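Local structure of peptidase M28 (Shewanella amazonensis SB2B, 3IIB) at residues G23-T31 against L408-L416; V72-A80 against V91-I99. The protein probably acts as a zinc-dependent carboxypeptidase or dipeptidase of family M28, with two zinc ions at its active site and two copies in the assembly. All blocks are in the same frame, centred on the assembly; numbering follows the deposited sequence. Where two conformers were deposited one is given.

Contact 1: residues G23-T31 against L408-L416; sequences GYDIVESLT and LDKINPEAL
Leu408, in the short 3-10 turn, makes the widest contact with helix 22-33, its two methyl branches lodging between Tyr24, Val27, Glu28 and Thr31. With CG anti to the backbone N (chi1 176°), the side chain extends toward the helix and divides there. CD2 lies 3.5 Å from Tyr24 OH and touches CG of Glu28, whereas CD1 packs 4.0 Å from Val27 CG1 and at a similar distance from CE1 of the tyrosine. Tyr24 crosses Leu408 at about a right angle. At the other end, Leu408 CB meets Thr31 OG1 at 3.9 Å; this hydroxyl is held back on its own helix by a 2.8 Å bond from Thr31 OG1 to Val27 O, which also accepts from Thr31 N on the opposite face of the carbonyl plane. Glu28 bends its carboxylate away to a salt bridge with Arg215 of the second subunit, placing this side of the contact at the dimer interface. Farther along, Ile411 reaches tip to tip toward Val27, CD1 to CG2 3.6 Å. In the fold, the segment 408-416 leads from the region of the zinc ligand His402 into the C-terminal helix 413-432 of the M28 peptidase domain. Asn412 is the N-cap of that helix: its OD1 accepts from Ala415 N at 2.9 Å, with the donor well above the amide carbonyl plane. Pro413, in the first turn, sets CG obliquely against the Tyr24 ring. Leu416 then inserts CD2 against the backbone of helix 22-33, 3.4 Å from Tyr24 N and nearly as close to Gly23 C, where the glycine has no side chain to obstruct it. Behind them, Ala275 and Ile276 of helix 267-285 touch Val27 and Leu416, respectively.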
loop_
_atom_site.group_PDB
_atom_site.type_symbol
_atom_site.label_atom_id
_atom_site.label_comp_id
_atom_site.label_asym_id
_atom_site.label_seq_id
_atom_site.Cartn_x
_atom_site.Cartn_y
_atom_site.Cartn_z
ATOM N N GLY A 23 2.869 13.421 22.645
ATOM C CA GLY A 23 3.628 13.162 21.402
ATOM C C GLY A 23 2.698 12.752 20.280
ATOM O O GLY A 23 2.701 13.334 19.188
ATOM N N TYR A 24 1.853 11.758 20.556
ATOM C CA TYR A 24 0.903 11.270 19.543
ATOM C C TYR A 24 -0.066 12.385 19.136
ATOM O O TYR A 24 -0.357 12.591 17.952
ATOM C CB TYR A 24 0.115 10.058 20.062
ATOM C CG TYR A 24 -0.943 9.613 19.049
ATOM C CD1 TYR A 24 -0.634 8.740 18.015
ATOM C CD2 TYR A 24 -2.230 10.157 19.096
ATOM C CE1 TYR A 24 -1.590 8.365 17.092
ATOM C CE2 TYR A 24 -3.183 9.796 18.178
ATOM C CZ TYR A 24 -2.857 8.904 17.176
ATOM O OH TYR A 24 -3.844 8.544 16.274
ATOM N N ASP A 25 -0.548 13.112 20.135
ATOM C CA ASP A 25 -1.513 14.185 19.885
ATOM C C ASP A 25 -0.933 15.278 18.988
ATOM O O ASP A 25 -1.654 15.857 18.197
ATOM C CB ASP A 25 -1.961 14.822 21.202
ATOM C CG ASP A 25 -2.803 13.895 22.077
ATOM O OD1 ASP A 25 -3.418 12.932 21.587
ATOM O OD2 ASP A 25 -2.803 14.160 23.290
ATOM N N ILE A 26 0.370 15.548 19.101
ATOM C CA ILE A 26 0.988 16.593 18.289
ATOM C C ILE A 26 1.031 16.125 16.825
ATOM O O ILE A 26 0.687 16.887 15.900
ATOM C CB ILE A 26 2.384 16.989 18.785
ATOM C CG1 ILE A 26 2.275 17.729 20.121
ATOM C CG2 ILE A 26 3.025 17.912 17.796
ATOM C CD1 ILE A 26 3.600 17.942 20.827
ATOM N N VAL A 27 1.405 14.876 16.603
ATOM C CA VAL A 27 1.472 14.391 15.218
ATOM C C VAL A 27 0.068 14.162 14.612
ATOM O O VAL A 27 -0.154 14.400 13.388
ATOM C CB VAL A 27 2.408 13.176 15.002
ATOM C CG1 VAL A 27 1.988 11.948 15.792
ATOM C CG2 VAL A 27 2.482 12.848 13.473
ATOM N N GLU A 28 -0.890 13.786 15.456
ATOM C CA GLU A 28 -2.289 13.690 14.989
ATOM C C GLU A 28 -2.739 15.094 14.553
ATOM O O GLU A 28 -3.344 15.259 13.510
ATOM C CB GLU A 28 -3.198 13.149 16.075
ATOM C CG GLU A 28 -4.612 12.812 15.636
ATOM C CD GLU A 28 -5.587 13.998 15.674
ATOM O OE1 GLU A 28 -5.244 15.103 16.131
ATOM O OE2 GLU A 28 -6.738 13.795 15.234
ATOM N N SER A 29 -2.375 16.093 15.355
ATOM C CA SER A 29 -2.785 17.463 15.060
ATOM C C SER A 29 -2.221 17.958 13.725
ATOM O O SER A 29 -2.927 18.554 12.897
ATOM C CB SER A 29 -2.382 18.345 16.221
ATOM O OG SER A 29 -2.732 19.707 15.952
ATOM N N LEU A 30 -0.935 17.681 13.519
ATOM C CA LEU A 30 -0.237 18.159 12.339
ATOM C C LEU A 30 -0.795 17.472 11.090
ATOM O O LEU A 30 -1.127 18.118 10.073
ATOM C CB LEU A 30 1.277 17.899 12.484
ATOM C CG LEU A 30 2.207 18.258 11.304
ATOM C CD1 LEU A 30 2.056 19.694 10.784
ATOM C CD2 LEU A 30 3.679 17.938 11.682
ATOM N N THR A 31 -0.918 16.149 11.166
ATOM C CA THR A 31 -1.348 15.384 9.986
ATOM C C THR A 31 -2.813 15.658 9.634
ATOM O O THR A 31 -3.169 15.663 8.452
ATOM C CB THR A 31 -1.094 13.869 10.123
ATOM O OG1 THR A 31 -1.751 13.386 11.300
ATOM C CG2 THR A 31 0.409 13.567 10.212
ATOM N N LEU A 408 -0.769 8.739 9.332
ATOM C CA LEU A 408 -0.680 8.716 10.793
ATOM C C LEU A 408 -0.677 7.309 11.341
ATOM O O LEU A 408 -0.005 7.006 12.347
ATOM C CB LEU A 408 -1.842 9.536 11.385
ATOM C CG LEU A 408 -2.009 9.566 12.917
ATOM C CD1 LEU A 408 -0.843 10.249 13.609
ATOM C CD2 LEU A 408 -3.339 10.212 13.259
ATOM N N ASP A 409 -1.495 6.458 10.720
ATOM C CA ASP A 409 -1.639 5.067 11.149
ATOM C C ASP A 409 -0.374 4.229 11.015
ATOM O O ASP A 409 -0.357 3.066 11.482
ATOM C CB ASP A 409 -2.760 4.432 10.362
ATOM C CG ASP A 409 -2.571 4.603 8.848
ATOM O OD1 ASP A 409 -3.011 5.662 8.315
ATOM O OD2 ASP A 409 -1.891 3.718 8.266
ATOM N N LYS A 410 0.651 4.773 10.357
ATOM C CA LYS A 410 1.946 4.120 10.293
ATOM C C LYS A 410 2.795 4.291 11.560
ATOM O O LYS A 410 3.779 3.592 11.709
ATOM C CB LYS A 410 2.733 4.556 9.072
ATOM C CG LYS A 410 1.988 4.326 7.707
ATOM C CD LYS A 410 1.356 2.918 7.563
ATOM C CE LYS A 410 0.680 2.728 6.194
ATOM N NZ LYS A 410 -0.283 3.827 5.889
ATOM N N ILE A 411 2.426 5.222 12.429
ATOM C CA ILE A 411 3.174 5.500 13.662
ATOM C C ILE A 411 2.700 4.528 14.745
ATOM O O ILE A 411 1.488 4.427 15.007
ATOM C CB ILE A 411 2.929 6.958 14.107
ATOM C CG1 ILE A 411 3.610 7.928 13.116
ATOM C CG2 ILE A 411 3.394 7.233 15.557
ATOM C CD1 ILE A 411 3.365 9.333 13.437
ATOM N N ASN A 412 3.655 3.809 15.331
ATOM C CA ASN A 412 3.427 2.977 16.483
ATOM C C ASN A 412 3.509 3.890 17.689
ATOM O O ASN A 412 4.576 4.453 17.925
ATOM C CB ASN A 412 4.506 1.895 16.593
ATOM C CG ASN A 412 4.340 1.013 17.817
ATOM O OD1 ASN A 412 4.330 1.473 18.953
ATOM N ND2 ASN A 412 4.200 -0.277 17.587
ATOM N N PRO A 413 2.402 4.087 18.397
ATOM C CA PRO A 413 2.391 5.078 19.489
ATOM C C PRO A 413 3.370 4.756 20.604
ATOM O O PRO A 413 3.928 5.671 21.194
ATOM C CB PRO A 413 0.933 5.035 20.007
ATOM C CG PRO A 413 0.129 4.615 18.785
ATOM C CD PRO A 413 1.036 3.588 18.102
ATOM N N GLU A 414 3.550 3.474 20.911
ATOM C CA GLU A 414 4.490 3.096 21.967
ATOM C C GLU A 414 5.917 3.443 21.562
ATOM O O GLU A 414 6.691 3.928 22.386
ATOM C CB GLU A 414 4.387 1.616 22.335
ATOM C CG GLU A 414 3.054 1.237 22.975
ATOM N N ALA A 415 6.273 3.194 20.305
ATOM C CA ALA A 415 7.585 3.575 19.798
ATOM C C ALA A 415 7.782 5.114 19.777
ATOM O O ALA A 415 8.871 5.645 20.101
ATOM C CB ALA A 415 7.789 2.992 18.397
ATOM N N LEU A 416 6.722 5.844 19.386
ATOM C CA LEU A 416 6.782 7.310 19.378
ATOM C C LEU A 416 7.068 7.810 20.812
ATOM O O LEU A 416 7.926 8.684 21.004
ATOM C CB LEU A 416 5.469 7.878 18.909
ATOM C CG LEU A 416 5.499 9.396 18.680
ATOM C CD1 LEU A 416 6.167 9.762 17.358
ATOM C CD2 LEU A 416 4.048 9.922 18.658
#

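Contact 2: residues V72-A80 against V91-I99; sequences VWRRGIAKA and VVTALGGSI
The indole of Trp73 lies over the Gly96-Gly97 turn, with Gly97 CA 3.5 Å from the centroid of its five-membered ring and Gly96 CA over the six-membered ring, both as CH-pi contacts on the same face. At the ring edge, NE1 donates to Ser98 O at 2.9 Å (160°), nearly in the indole plane, which fixes how the ring is turned. The far rim of the indole, CH2, points at the face of the Arg75 guanidinium, whose CZ lies in the plane of the ring at its edge. Arg75 NH1 donates to Ala94 O at 2.9 Å, 2° out of the guanidinium plane, and also to a water that accepts from Ala94 N. A bend at chi3 (-58°) turns the group to this carbonyl. Beyond Arg75, Ala80 CB packs 3.6 Å from CG1 of Val92, which Ala78 CB also touches.

In the second shell, Asp262 pairs with Arg75 NE and Thr184 bonds to both NH2 and Ala94 O, while Glu263 engages Thr93 OG1. The type II turn from Leu95 to Ser98 presents the glycines to the indole. Together these contacts tie strand 62-84 to strand 88-94, its partner in an antiparallel beta hairpin, and to the turn that follows it, with side chains and a water bridging where the chains diverge.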
loop_
_atom_site.group_PDB
_atom_site.type_symbol
_atom_site.label_atom_id
_atom_site.label_comp_id
_atom_site.label_asym_id
_atom_site.label_seq_id
_atom_site.Cartn_x
_atom_site.Cartn_y
_atom_site.Cartn_z
ATOM N N VAL A 72 9.805 26.826 -5.625
ATOM C CA VAL A 72 8.403 26.457 -5.784
ATOM C C VAL A 72 8.244 25.553 -6.978
ATOM O O VAL A 72 8.466 25.961 -8.135
ATOM C CB VAL A 72 7.494 27.693 -5.906
ATOM C CG1 VAL A 72 6.058 27.266 -6.049
ATOM C CG2 VAL A 72 7.631 28.584 -4.680
ATOM N N TRP A 73 7.845 24.319 -6.685
ATOM C CA TRP A 73 7.544 23.325 -7.699
ATOM C C TRP A 73 6.188 22.708 -7.362
ATOM O O TRP A 73 5.929 22.326 -6.226
ATOM C CB TRP A 73 8.627 22.239 -7.712
ATOM C CG TRP A 73 8.408 21.108 -8.674
ATOM C CD1 TRP A 73 8.756 21.069 -10.008
ATOM C CD2 TRP A 73 7.859 19.822 -8.372
ATOM N NE1 TRP A 73 8.422 19.858 -10.546
ATOM C CE2 TRP A 73 7.864 19.070 -9.575
ATOM C CE3 TRP A 73 7.332 19.239 -7.221
ATOM C CZ2 TRP A 73 7.365 17.748 -9.650
ATOM C CZ3 TRP A 73 6.845 17.923 -7.310
ATOM C CH2 TRP A 73 6.883 17.203 -8.513
ATOM N N ARG A 74 5.345 22.604 -8.381
ATOM C CA ARG A 74 3.982 22.063 -8.266
ATOM C C ARG A 74 3.858 20.813 -9.127
ATOM O O ARG A 74 4.198 20.829 -10.309
ATOM C CB ARG A 74 2.950 23.113 -8.677
ATOM C CG ARG A 74 3.032 24.421 -7.845
ATOM N N ARG A 75 3.349 19.753 -8.512
ATOM C CA ARG A 75 3.128 18.483 -9.107
ATOM C C ARG A 75 1.774 18.504 -9.818
ATOM O O ARG A 75 0.761 18.922 -9.241
ATOM C CB ARG A 75 3.071 17.428 -8.008
ATOM C CG ARG A 75 2.942 16.005 -8.492
ATOM C CD ARG A 75 2.737 15.061 -7.289
ATOM N NE ARG A 75 3.837 15.152 -6.332
ATOM C CZ ARG A 75 5.051 14.612 -6.490
ATOM N NH1 ARG A 75 5.308 13.872 -7.546
ATOM N NH2 ARG A 75 6.002 14.792 -5.572
ATOM N N GLY A 76 1.760 18.087 -11.061
ATOM C CA GLY A 76 0.498 17.932 -11.766
ATOM C C GLY A 76 0.178 16.451 -11.890
ATOM O O GLY A 76 0.439 15.641 -10.977
ATOM N N ILE A 77 -0.356 16.106 -13.056
ATOM C CA ILE A 77 -0.748 14.739 -13.373
ATOM C C ILE A 77 0.467 13.812 -13.511
ATOM O O ILE A 77 1.567 14.233 -13.873
ATOM C CB ILE A 77 -1.612 14.726 -14.690
ATOM C CG1 ILE A 77 -2.427 13.433 -14.826
ATOM C CG2 ILE A 77 -0.747 14.942 -15.922
ATOM C CD1 ILE A 77 -3.065 13.278 -16.195
ATOM N N ALA A 78 0.279 12.540 -13.194
ATOM C CA ALA A 78 1.294 11.518 -13.425
ATOM C C ALA A 78 0.529 10.290 -13.920
ATOM O O ALA A 78 -0.290 9.727 -13.196
ATOM C CB ALA A 78 2.064 11.204 -12.145
ATOM N N LYS A 79 0.765 9.917 -15.163
ATOM C CA LYS A 79 0.162 8.739 -15.754
ATOM C C LYS A 79 1.235 7.997 -16.530
ATOM O O LYS A 79 2.014 8.600 -17.265
ATOM C CB LYS A 79 -0.938 9.119 -16.723
ATOM C CG LYS A 79 -2.145 9.734 -16.090
ATOM C CD LYS A 79 -3.114 10.234 -17.166
ATOM C CE LYS A 79 -3.631 9.098 -18.049
ATOM N NZ LYS A 79 -4.716 9.574 -18.979
ATOM N N ALA A 80 1.314 6.695 -16.338
ATOM C CA ALA A 80 2.237 5.895 -17.126
ATOM C C ALA A 80 1.637 4.531 -17.411
ATOM O O ALA A 80 0.789 4.031 -16.667
ATOM C CB ALA A 80 3.570 5.769 -16.436
ATOM N N VAL A 91 1.898 2.493 -11.890
ATOM C CA VAL A 91 1.628 3.451 -10.818
ATOM C C VAL A 91 2.970 4.193 -10.684
ATOM O O VAL A 91 4.020 3.595 -10.433
ATOM C CB VAL A 91 1.196 2.809 -9.482
ATOM C CG1 VAL A 91 1.357 3.799 -8.316
ATOM C CG2 VAL A 91 -0.315 2.300 -9.573
ATOM N N VAL A 92 2.908 5.473 -10.951
ATOM C CA VAL A 92 4.095 6.294 -11.144
ATOM C C VAL A 92 3.909 7.574 -10.352
ATOM O O VAL A 92 2.786 8.026 -10.145
ATOM C CB VAL A 92 4.311 6.595 -12.658
ATOM C CG1 VAL A 92 3.199 7.467 -13.233
ATOM C CG2 VAL A 92 5.639 7.244 -12.925
ATOM N N THR A 93 5.020 8.200 -9.996
ATOM C CA THR A 93 4.996 9.577 -9.533
ATOM C C THR A 93 6.237 10.329 -10.030
ATOM O O THR A 93 7.315 9.755 -10.162
ATOM C CB THR A 93 4.890 9.634 -7.988
ATOM O OG1 THR A 93 4.490 10.955 -7.594
ATOM C CG2 THR A 93 6.212 9.253 -7.350
ATOM N N ALA A 94 6.086 11.623 -10.276
ATOM C CA ALA A 94 7.210 12.445 -10.688
ATOM C C ALA A 94 8.212 12.488 -9.529
ATOM O O ALA A 94 7.818 12.560 -8.342
ATOM C CB ALA A 94 6.731 13.896 -11.020
ATOM N N LEU A 95 9.489 12.496 -9.883
ATOM C CA LEU A 95 10.528 12.874 -8.941
ATOM C C LEU A 95 10.411 14.358 -8.669
ATOM O O LEU A 95 10.040 15.132 -9.541
ATOM C CB LEU A 95 11.919 12.497 -9.462
ATOM C CG LEU A 95 12.101 10.990 -9.731
ATOM C CD1 LEU A 95 13.602 10.686 -10.068
ATOM C CD2 LEU A 95 11.580 10.134 -8.581
ATOM N N GLY A 96 10.698 14.744 -7.423
ATOM C CA GLY A 96 10.596 16.128 -7.006
ATOM C C GLY A 96 11.456 17.048 -7.826
ATOM O O GLY A 96 12.649 16.898 -7.867
ATOM N N GLY A 97 10.831 18.017 -8.462
ATOM C CA GLY A 97 11.525 18.924 -9.343
ATOM C C GLY A 97 11.521 18.536 -10.816
ATOM O O GLY A 97 11.994 19.329 -11.634
ATOM N N SER A 98 10.947 17.383 -11.175
ATOM C CA SER A 98 10.911 16.975 -12.584
ATOM C C SER A 98 10.227 18.029 -13.431
ATOM O O SER A 98 9.188 18.595 -13.049
ATOM C CB SER A 98 10.146 15.644 -12.776
ATOM O OG SER A 98 10.200 15.255 -14.137
ATOM N N ILE A 99 10.744 18.236 -14.631
ATOM C CA ILE A 99 10.020 18.952 -15.642
ATOM C C ILE A 99 8.857 18.071 -16.126
ATOM O O ILE A 99 8.838 16.861 -15.923
ATOM C CB ILE A 99 10.936 19.340 -16.859
ATOM C CG1 ILE A 99 11.483 18.104 -17.593
ATOM C CG2 ILE A 99 12.108 20.226 -16.382
ATOM C CD1 ILE A 99 12.008 18.425 -19.035
HETATM O O HOH W 1 3.667 13.203 -9.887
#

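Overall arrangement
Contact 1 and contact 2 lie about 28 Å apart between centres, with nearest atoms about 14 Å apart, and share neither a helix nor a strand. Along the chain, both segments of contact 2 fall between those of contact 1. Contact 1 brings helix 22-33, near the N-terminus, against the start of the C-terminal helix 413-432, so it spans nearly the whole sequence; contact 2 is local, within the hairpin of the large mixed sheet and the turn that follows it. Both approach the dinuclear zinc site: Ile411 is about 10 Å from Asp269 and Thr93 about 8 Å from His402, side chain to side chain. Contact 1 also borders the second subunit, whereas no other chain touches the two segments of contact 2.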